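Local coordinates for protein peptidase M3B, oligoendopeptidase F (Enterococcus faecium, PDB 2QR4) that probably hydrolyses peptide bonds in short peptides as a zinc-dependent oligoendopeptidase of the M3 family, at residues A[304-312]-A[403-411]; A[507-517]-A[551-562]. One frame throughout, in Å; residues are numbered along the deposited sequence.

Interaction 1 of 2, residues A[304-312]-A[403-411]; sequences KALEALKPM and NENILTEYL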
loop_
_atom_site.group_PDB
_atom_site.type_symbol
_atom_site.label_atom_id
_atom_site.label_comp_id
_atom_site.label_asym_id
_atom_site.label_seq_id
_atom_site.Cartn_x
_atom_site.Cartn_y
_atom_site.Cartn_z
ATOM N N LYS A 304 25.730 40.761 -19.984
ATOM C CA LYS A 304 24.995 41.108 -18.770
ATOM C C LYS A 304 25.167 40.055 -17.669
ATOM O O LYS A 304 25.165 40.376 -16.473
ATOM C CB LYS A 304 23.512 41.323 -19.083
ATOM C CG LYS A 304 22.708 41.792 -17.889
ATOM C CD LYS A 304 21.770 42.914 -18.278
ATOM C CE LYS A 304 22.532 44.059 -18.921
ATOM N NZ LYS A 304 21.621 45.173 -19.289
ATOM N N ALA A 305 25.327 38.800 -18.083
ATOM C CA ALA A 305 25.563 37.704 -17.149
ATOM C C ALA A 305 26.890 37.888 -16.420
ATOM O O ALA A 305 26.936 37.913 -15.187
ATOM C CB ALA A 305 25.542 36.370 -17.883
ATOM N N LEU A 306 27.964 38.030 -17.188
ATOM C CA LEU A 306 29.300 38.158 -16.615
ATOM C C LEU A 306 29.417 39.448 -15.815
ATOM O O LEU A 306 30.237 39.555 -14.901
ATOM C CB LEU A 306 30.386 38.123 -17.704
ATOM C CG LEU A 306 30.479 36.931 -18.664
ATOM C CD1 LEU A 306 31.750 37.043 -19.488
ATOM C CD2 LEU A 306 30.432 35.601 -17.928
ATOM N N GLU A 307 28.600 40.431 -16.171
ATOM C CA GLU A 307 28.679 41.715 -15.512
ATOM C C GLU A 307 28.016 41.630 -14.149
ATOM O O GLU A 307 28.554 42.125 -13.159
ATOM C CB GLU A 307 28.041 42.805 -16.363
ATOM C CG GLU A 307 28.600 44.178 -16.064
ATOM C CD GLU A 307 28.102 45.224 -17.030
ATOM O OE1 GLU A 307 27.003 45.027 -17.596
ATOM O OE2 GLU A 307 28.806 46.241 -17.222
ATOM N N ALA A 308 26.852 40.987 -14.105
ATOM C CA ALA A 308 26.127 40.805 -12.855
ATOM C C ALA A 308 26.923 39.967 -11.851
ATOM O O ALA A 308 26.976 40.289 -10.668
ATOM C CB ALA A 308 24.770 40.175 -13.122
ATOM N N LEU A 309 27.555 38.903 -12.338
ATOM C CA LEU A 309 28.313 37.990 -11.487
ATOM C C LEU A 309 29.663 38.542 -11.021
ATOM O O LEU A 309 30.354 37.899 -10.240
ATOM C CB LEU A 309 28.518 36.652 -12.201
ATOM C CG LEU A 309 27.401 35.610 -12.110
ATOM C CD1 LEU A 309 26.081 36.223 -11.689
ATOM C CD2 LEU A 309 27.263 34.873 -13.432
ATOM N N LYS A 310 30.034 39.732 -11.475
ATOM C CA LYS A 310 31.324 40.312 -11.091
ATOM C C LYS A 310 31.629 40.258 -9.578
ATOM O O LYS A 310 32.755 39.931 -9.195
ATOM C CB LYS A 310 31.473 41.740 -11.632
ATOM C CG LYS A 310 32.911 42.250 -11.644
ATOM C CD LYS A 310 33.033 43.564 -12.407
ATOM C CE LYS A 310 32.533 43.425 -13.844
ATOM N NZ LYS A 310 32.559 44.719 -14.590
ATOM N N PRO A 311 30.637 40.581 -8.718
ATOM C CA PRO A 311 30.837 40.491 -7.265
ATOM C C PRO A 311 31.357 39.124 -6.811
ATOM O O PRO A 311 31.888 39.002 -5.707
ATOM C CB PRO A 311 29.429 40.726 -6.702
ATOM C CG PRO A 311 28.749 41.549 -7.724
ATOM C CD PRO A 311 29.285 41.070 -9.049
HETATM N N MSE A 312 31.198 38.112 -7.659
HETATM C CA MSE A 312 31.768 36.793 -7.412
HETATM C C MSE A 312 33.295 36.805 -7.427
HETATM O O MSE A 312 33.928 35.920 -6.860
HETATM C CB MSE A 312 31.263 35.788 -8.447
HETATM C CG MSE A 312 29.773 35.491 -8.387
HETATM SE SE MSE A 312 29.182 34.926 -6.618
HETATM C CE MSE A 312 30.772 33.949 -6.044
ATOM N N ASN A 403 23.321 32.766 -7.365
ATOM C CA ASN A 403 23.595 33.460 -8.622
ATOM C C ASN A 403 22.389 34.268 -9.122
ATOM O O ASN A 403 22.528 35.419 -9.515
ATOM C CB ASN A 403 24.069 32.462 -9.682
ATOM C CG ASN A 403 25.551 32.114 -9.538
ATOM O OD1 ASN A 403 26.230 32.587 -8.630
ATOM N ND2 ASN A 403 26.057 31.296 -10.450
ATOM N N GLU A 404 21.207 33.662 -9.082
ATOM C CA GLU A 404 19.971 34.345 -9.439
ATOM C C GLU A 404 19.757 35.573 -8.552
ATOM O O GLU A 404 19.379 36.660 -9.030
ATOM C CB GLU A 404 18.781 33.393 -9.308
ATOM C CG GLU A 404 18.426 32.625 -10.581
ATOM C CD GLU A 404 17.055 31.936 -10.487
ATOM O OE1 GLU A 404 16.745 31.358 -9.419
ATOM O OE2 GLU A 404 16.287 31.973 -11.479
ATOM N N ASN A 405 20.007 35.396 -7.258
ATOM C CA ASN A 405 19.937 36.503 -6.305
ATOM C C ASN A 405 20.835 37.651 -6.714
ATOM O O ASN A 405 20.441 38.816 -6.635
ATOM C CB ASN A 405 20.278 36.031 -4.888
ATOM C CG ASN A 405 19.123 35.267 -4.240
ATOM O OD1 ASN A 405 17.973 35.427 -4.638
ATOM N ND2 ASN A 405 19.429 34.433 -3.248
ATOM N N ILE A 406 22.035 37.311 -7.174
ATOM C CA ILE A 406 23.013 38.311 -7.539
ATOM C C ILE A 406 22.609 39.014 -8.832
ATOM O O ILE A 406 22.814 40.218 -8.974
ATOM C CB ILE A 406 24.420 37.699 -7.621
ATOM C CG1 ILE A 406 24.901 37.321 -6.217
ATOM C CG2 ILE A 406 25.407 38.671 -8.252
ATOM C CD1 ILE A 406 26.242 36.592 -6.209
ATOM N N LEU A 407 21.998 38.279 -9.756
ATOM C CA LEU A 407 21.485 38.898 -10.988
ATOM C C LEU A 407 20.267 39.787 -10.729
ATOM O O LEU A 407 20.144 40.865 -11.312
ATOM C CB LEU A 407 21.127 37.845 -12.036
ATOM C CG LEU A 407 20.212 38.385 -13.138
ATOM C CD1 LEU A 407 21.002 39.224 -14.142
ATOM C CD2 LEU A 407 19.473 37.261 -13.828
ATOM N N THR A 408 19.364 39.334 -9.862
ATOM C CA THR A 408 18.227 40.167 -9.469
ATOM C C THR A 408 18.676 41.504 -8.889
ATOM O O THR A 408 18.214 42.561 -9.311
ATOM C CB THR A 408 17.354 39.484 -8.434
ATOM O OG1 THR A 408 16.800 38.289 -8.998
ATOM C CG2 THR A 408 16.236 40.427 -7.989
ATOM N N GLU A 409 19.580 41.459 -7.921
ATOM C CA GLU A 409 20.076 42.684 -7.328
ATOM C C GLU A 409 20.718 43.553 -8.390
ATOM O O GLU A 409 20.490 44.765 -8.429
ATOM C CB GLU A 409 21.084 42.395 -6.208
ATOM C CG GLU A 409 21.685 43.652 -5.564
ATOM C CD GLU A 409 20.627 44.518 -4.887
ATOM O OE1 GLU A 409 19.607 43.969 -4.432
ATOM O OE2 GLU A 409 20.809 45.748 -4.806
ATOM N N TYR A 410 21.531 42.946 -9.251
ATOM C CA TYR A 410 22.214 43.726 -10.287
ATOM C C TYR A 410 21.218 44.475 -11.184
ATOM O O TYR A 410 21.431 45.642 -11.509
ATOM C CB TYR A 410 23.143 42.847 -11.134
ATOM C CG TYR A 410 23.746 43.589 -12.296
ATOM C CD1 TYR A 410 24.727 44.542 -12.091
ATOM C CD2 TYR A 410 23.322 43.354 -13.595
ATOM C CE1 TYR A 410 25.271 45.234 -13.143
ATOM C CE2 TYR A 410 23.855 44.041 -14.647
ATOM C CZ TYR A 410 24.830 44.986 -14.419
ATOM O OH TYR A 410 25.384 45.685 -15.475
ATOM N N LEU A 411 20.144 43.794 -11.582
ATOM C CA LEU A 411 19.110 44.381 -12.434
ATOM C C LEU A 411 18.449 45.567 -11.727
ATOM O O LEU A 411 18.278 46.632 -12.312
ATOM C CB LEU A 411 18.049 43.319 -12.820
ATOM C CG LEU A 411 18.472 42.235 -13.832
ATOM C CD1 LEU A 411 17.399 41.167 -14.039
ATOM C CD2 LEU A 411 18.877 42.837 -15.176
#
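A308 packs against the ring of Y410 where helical residues 304-308 cross 403-411 at 97°. A308 CA lies over one ring face, 4.0 Å from the centroid and displaced toward the rim, making a CH-pi contact, while its CB touches Y410 CD2 at 3.5 Å. With CG anti to the backbone N (chi1 174°), the tyrosine extends from its own helix across this alanine. A308 CB also meets L407 CD1 at 4.0 Å, and at this small residue A308 CA comes within 5.4 Å of L407 CA. The dense side continues through I406: its CG2 branch abuts the carbonyl oxygen A308 O, and its other branch ends with CD1 3.4 Å from SE of selenomethionine M312. L309 CD1 adds a looser contact to I406 CG2 at 4.3 Å. Beside them, N403 turns its amide nitrogen to the hydroxyl of Y316.

Toward solvent the contact thins to the long chains of K304 and E307. K304 CG reaches the edge of the Y410 ring, 4.1 Å from CE2. Y410 OH donates a weak hydrogen bond to E307 OE1 at 2.7 Å, with carboxylate and ring planes 43° apart. The arrangement is a near-perpendicular helix crossing in the helical peptidase M3 fold, on a helix whose E404 side chain touches H369 of the HExxH motif characteristic of zinc peptidases.

Interaction 2 of 2, residues A[507-517]-A[551-562]; sequences TGFSAASALAK and VDMTQAAYIEDA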
loop_
_atom_site.group_PDB
_atom_site.type_symbol
_atom_site.label_atom_id
_atom_site.label_comp_id
_atom_site.label_asym_id
_atom_site.label_seq_id
_atom_site.Cartn_x
_atom_site.Cartn_y
_atom_site.Cartn_z
ATOM N N THR A 507 14.804 26.237 3.373
ATOM C CA THR A 507 15.999 26.564 4.151
ATOM C C THR A 507 17.116 26.913 3.192
ATOM O O THR A 507 17.901 27.840 3.435
ATOM C CB THR A 507 16.453 25.408 5.081
ATOM O OG1 THR A 507 16.716 24.236 4.307
ATOM C CG2 THR A 507 15.376 25.082 6.090
ATOM N N GLY A 508 17.159 26.178 2.083
ATOM C CA GLY A 508 18.154 26.392 1.042
ATOM C C GLY A 508 18.006 27.741 0.377
ATOM O O GLY A 508 18.991 28.447 0.168
ATOM N N PHE A 509 16.769 28.097 0.048
ATOM C CA PHE A 509 16.473 29.387 -0.562
ATOM C C PHE A 509 16.891 30.529 0.360
ATOM O O PHE A 509 17.518 31.498 -0.072
ATOM C CB PHE A 509 14.976 29.486 -0.850
ATOM C CG PHE A 509 14.552 30.802 -1.446
ATOM C CD1 PHE A 509 14.316 30.918 -2.808
ATOM C CD2 PHE A 509 14.377 31.920 -0.642
ATOM C CE1 PHE A 509 13.916 32.127 -3.365
ATOM C CE2 PHE A 509 13.981 33.132 -1.189
ATOM C CZ PHE A 509 13.743 33.236 -2.550
ATOM N N SER A 510 16.537 30.403 1.635
ATOM C CA SER A 510 16.925 31.381 2.637
ATOM C C SER A 510 18.439 31.458 2.766
ATOM O O SER A 510 19.000 32.551 2.846
ATOM C CB SER A 510 16.274 31.060 3.984
ATOM O OG SER A 510 14.874 31.261 3.895
ATOM N N ALA A 511 19.102 30.304 2.760
ATOM C CA ALA A 511 20.560 30.294 2.831
ATOM C C ALA A 511 21.124 31.011 1.618
ATOM O O ALA A 511 21.992 31.885 1.744
ATOM C CB ALA A 511 21.110 28.882 2.932
ATOM N N ALA A 512 20.618 30.672 0.438
ATOM C CA ALA A 512 21.108 31.342 -0.745
ATOM C C ALA A 512 20.964 32.860 -0.557
ATOM O O ALA A 512 21.900 33.621 -0.825
ATOM C CB ALA A 512 20.385 30.865 -1.976
ATOM N N SER A 513 19.808 33.294 -0.066
ATOM C CA SER A 513 19.573 34.723 0.163
ATOM C C SER A 513 20.589 35.370 1.107
ATOM O O SER A 513 21.065 36.469 0.840
ATOM C CB SER A 513 18.153 34.982 0.663
ATOM O OG SER A 513 17.988 36.361 0.951
ATOM N N ALA A 514 20.919 34.681 2.196
ATOM C CA ALA A 514 21.931 35.152 3.154
ATOM C C ALA A 514 23.331 35.211 2.546
ATOM O O ALA A 514 24.137 36.088 2.880
ATOM C CB ALA A 514 21.950 34.258 4.390
ATOM N N LEU A 515 23.626 34.263 1.666
ATOM C CA LEU A 515 24.923 34.219 1.011
ATOM C C LEU A 515 25.101 35.310 -0.053
ATOM O O LEU A 515 26.182 35.867 -0.186
ATOM C CB LEU A 515 25.173 32.831 0.421
ATOM C CG LEU A 515 25.546 31.764 1.446
ATOM C CD1 LEU A 515 25.644 30.406 0.780
ATOM C CD2 LEU A 515 26.880 32.137 2.147
ATOM N N ALA A 516 24.051 35.617 -0.807
ATOM C CA ALA A 516 24.140 36.678 -1.813
ATOM C C ALA A 516 24.281 38.041 -1.145
ATOM O O ALA A 516 24.999 38.921 -1.646
ATOM C CB ALA A 516 22.932 36.669 -2.739
ATOM N N LYS A 517 23.597 38.204 -0.013
ATOM C CA LYS A 517 23.607 39.468 0.721
ATOM C C LYS A 517 24.968 39.730 1.367
ATOM O O LYS A 517 25.400 40.874 1.457
ATOM C CB LYS A 517 22.479 39.506 1.754
ATOM C CG LYS A 517 22.113 40.910 2.250
ATOM C CD LYS A 517 22.843 41.266 3.545
ATOM C CE LYS A 517 22.440 40.334 4.683
ATOM N NZ LYS A 517 22.786 40.893 6.017
ATOM N N VAL A 551 26.341 31.120 7.523
ATOM C CA VAL A 551 24.899 30.989 7.727
ATOM C C VAL A 551 24.564 29.933 8.776
ATOM O O VAL A 551 24.709 28.740 8.532
ATOM C CB VAL A 551 24.201 30.587 6.433
ATOM C CG1 VAL A 551 22.682 30.580 6.622
ATOM C CG2 VAL A 551 24.599 31.531 5.319
ATOM N N ASP A 552 24.111 30.372 9.944
ATOM C CA ASP A 552 23.731 29.439 10.990
ATOM C C ASP A 552 22.246 29.139 10.877
ATOM O O ASP A 552 21.410 29.965 11.237
ATOM C CB ASP A 552 24.063 29.992 12.378
ATOM C CG ASP A 552 23.812 28.975 13.490
ATOM O OD1 ASP A 552 23.069 27.991 13.252
ATOM O OD2 ASP A 552 24.356 29.155 14.603
HETATM N N MSE A 553 21.934 27.942 10.389
HETATM C CA MSE A 553 20.566 27.552 10.074
HETATM C C MSE A 553 19.734 27.129 11.286
HETATM O O MSE A 553 18.530 26.871 11.168
HETATM C CB MSE A 553 20.573 26.457 9.014
HETATM C CG MSE A 553 20.838 26.983 7.613
HETATM SE SE MSE A 553 20.851 25.514 6.331
HETATM C CE MSE A 553 20.181 26.407 4.742
ATOM N N THR A 554 20.380 27.054 12.444
ATOM C CA THR A 554 19.689 26.742 13.686
ATOM C C THR A 554 19.009 27.995 14.218
ATOM O O THR A 554 18.123 27.913 15.075
ATOM C CB THR A 554 20.660 26.234 14.769
ATOM O OG1 THR A 554 21.657 27.225 15.012
ATOM C CG2 THR A 554 21.350 24.951 14.337
ATOM N N GLN A 555 19.420 29.152 13.699
ATOM C CA GLN A 555 18.916 30.442 14.177
ATOM C C GLN A 555 18.006 31.113 13.152
ATOM O O GLN A 555 18.060 30.804 11.972
ATOM C CB GLN A 555 20.070 31.377 14.553
ATOM C CG GLN A 555 20.955 30.888 15.705
ATOM C CD GLN A 555 20.182 30.667 16.992
ATOM O OE1 GLN A 555 20.436 29.713 17.720
ATOM N NE2 GLN A 555 19.227 31.544 17.274
ATOM N N ALA A 556 17.187 32.048 13.617
ATOM C CA ALA A 556 16.137 32.664 12.807
ATOM C C ALA A 556 16.638 33.754 11.849
ATOM O O ALA A 556 16.004 34.044 10.835
ATOM C CB ALA A 556 15.070 33.243 13.731
ATOM N N ALA A 557 17.772 34.360 12.181
ATOM C CA ALA A 557 18.227 35.562 11.501
ATOM C C ALA A 557 18.275 35.413 9.983
ATOM O O ALA A 557 17.853 36.304 9.258
ATOM C CB ALA A 557 19.594 35.986 12.036
ATOM N N TYR A 558 18.780 34.291 9.497
ATOM C CA TYR A 558 18.964 34.141 8.060
ATOM C C TYR A 558 17.629 34.087 7.334
ATOM O O TYR A 558 17.549 34.470 6.167
ATOM C CB TYR A 558 19.837 32.924 7.707
ATOM C CG TYR A 558 19.114 31.579 7.697
ATOM C CD1 TYR A 558 18.579 31.036 8.865
ATOM C CD2 TYR A 558 19.008 30.834 6.527
ATOM C CE1 TYR A 558 17.952 29.806 8.859
ATOM C CE2 TYR A 558 18.392 29.595 6.518
ATOM C CZ TYR A 558 17.854 29.092 7.678
ATOM O OH TYR A 558 17.203 27.871 7.655
ATOM N N ILE A 559 16.580 33.628 8.011
ATOM C CA ILE A 559 15.274 33.625 7.364
ATOM C C ILE A 559 14.669 35.000 7.515
ATOM O O ILE A 559 14.051 35.529 6.585
ATOM C CB ILE A 559 14.332 32.543 7.918
ATOM C CG1 ILE A 559 14.950 31.156 7.711
ATOM C CG2 ILE A 559 13.009 32.600 7.204
ATOM C CD1 ILE A 559 14.276 30.064 8.499
ATOM N N GLU A 560 14.875 35.595 8.682
ATOM C CA GLU A 560 14.421 36.964 8.899
ATOM C C GLU A 560 15.026 37.972 7.903
ATOM O O GLU A 560 14.337 38.887 7.468
ATOM C CB GLU A 560 14.576 37.377 10.372
ATOM C CG GLU A 560 13.341 36.951 11.200
ATOM C CD GLU A 560 13.586 36.837 12.697
ATOM O OE1 GLU A 560 14.679 37.210 13.175
ATOM O OE2 GLU A 560 12.661 36.371 13.406
ATOM N N ASP A 561 16.284 37.778 7.503
ATOM C CA ASP A 561 16.897 38.634 6.478
ATOM C C ASP A 561 16.196 38.502 5.120
ATOM O O ASP A 561 15.973 39.492 4.427
ATOM C CB ASP A 561 18.377 38.316 6.311
ATOM C CG ASP A 561 19.211 38.760 7.497
ATOM O OD1 ASP A 561 18.720 39.586 8.309
ATOM O OD2 ASP A 561 20.365 38.278 7.608
ATOM N N ALA A 562 15.854 37.273 4.750
ATOM C CA ALA A 562 15.161 37.022 3.502
ATOM C C ALA A 562 13.795 37.709 3.549
ATOM O O ALA A 562 13.425 38.443 2.629
ATOM C CB ALA A 562 15.006 35.519 3.277
#
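T507 and S510 open a hole on helix 503-520 that A511 and A514 complete, and the Y558 side chain enters it as a knob, where 507-517 and 557-562 cross at 77° within the largely helical M3 fold. At T507, CB lies 3.6 Å from Y558 OH, and the carbonyl oxygen T507 O faces the ring edge near its plane. S510 CB comes next, 3.6 Å from Y558 CE2; its OG reaches back to S506 O and also lies against I559 CG1. Y558 CG sits between its backbone N and carbonyl carbon (chi1 81°), a crowded position that directs the ring along helix 503-520 toward T507, while I559 CG1 covers one ring face. At A511 the methyl group meets the loop before helix 557-579, touching CG1 of V551 and the terminal methyl of selenomethionine M553. Between V551 and that helix, an Asx turn at D552 shapes the loop. S513 packs on A562, with OG 3.9 Å from CB. A514 CB then contacts V551 CG2 at 3.9 Å, and L515 CD2 reaches the same methyl from the next position. The helix finishes its contact at K517, whose chain, bent at chi2 and chi3, brings NZ to 3.9 Å from D561 OD2, a long salt bridge.

Both interactions are steep helix crossings, and their partners meet: helix 394-414 of interaction 1 packs on helix 503-520 of interaction 2, with N405 CB 3.5 Å from A516 CB and I406 also touching A516. Their centres lie about 19 Å apart. Interaction 2 is the more interior, its centre about 17 Å from the chain centre against about 26 Å for interaction 1. Small alanine, serine and threonine side chains receive an aromatic knob in 507-517/551-562, whereas 304-312/403-411, also mostly buried, sets a tyrosine ring and aliphatic groups round A308 and opens toward solvent at K304 and E307. Each has one modest polar link at its periphery, a neutral-donor hydrogen bond in interaction 1 and a charge pair in interaction 2.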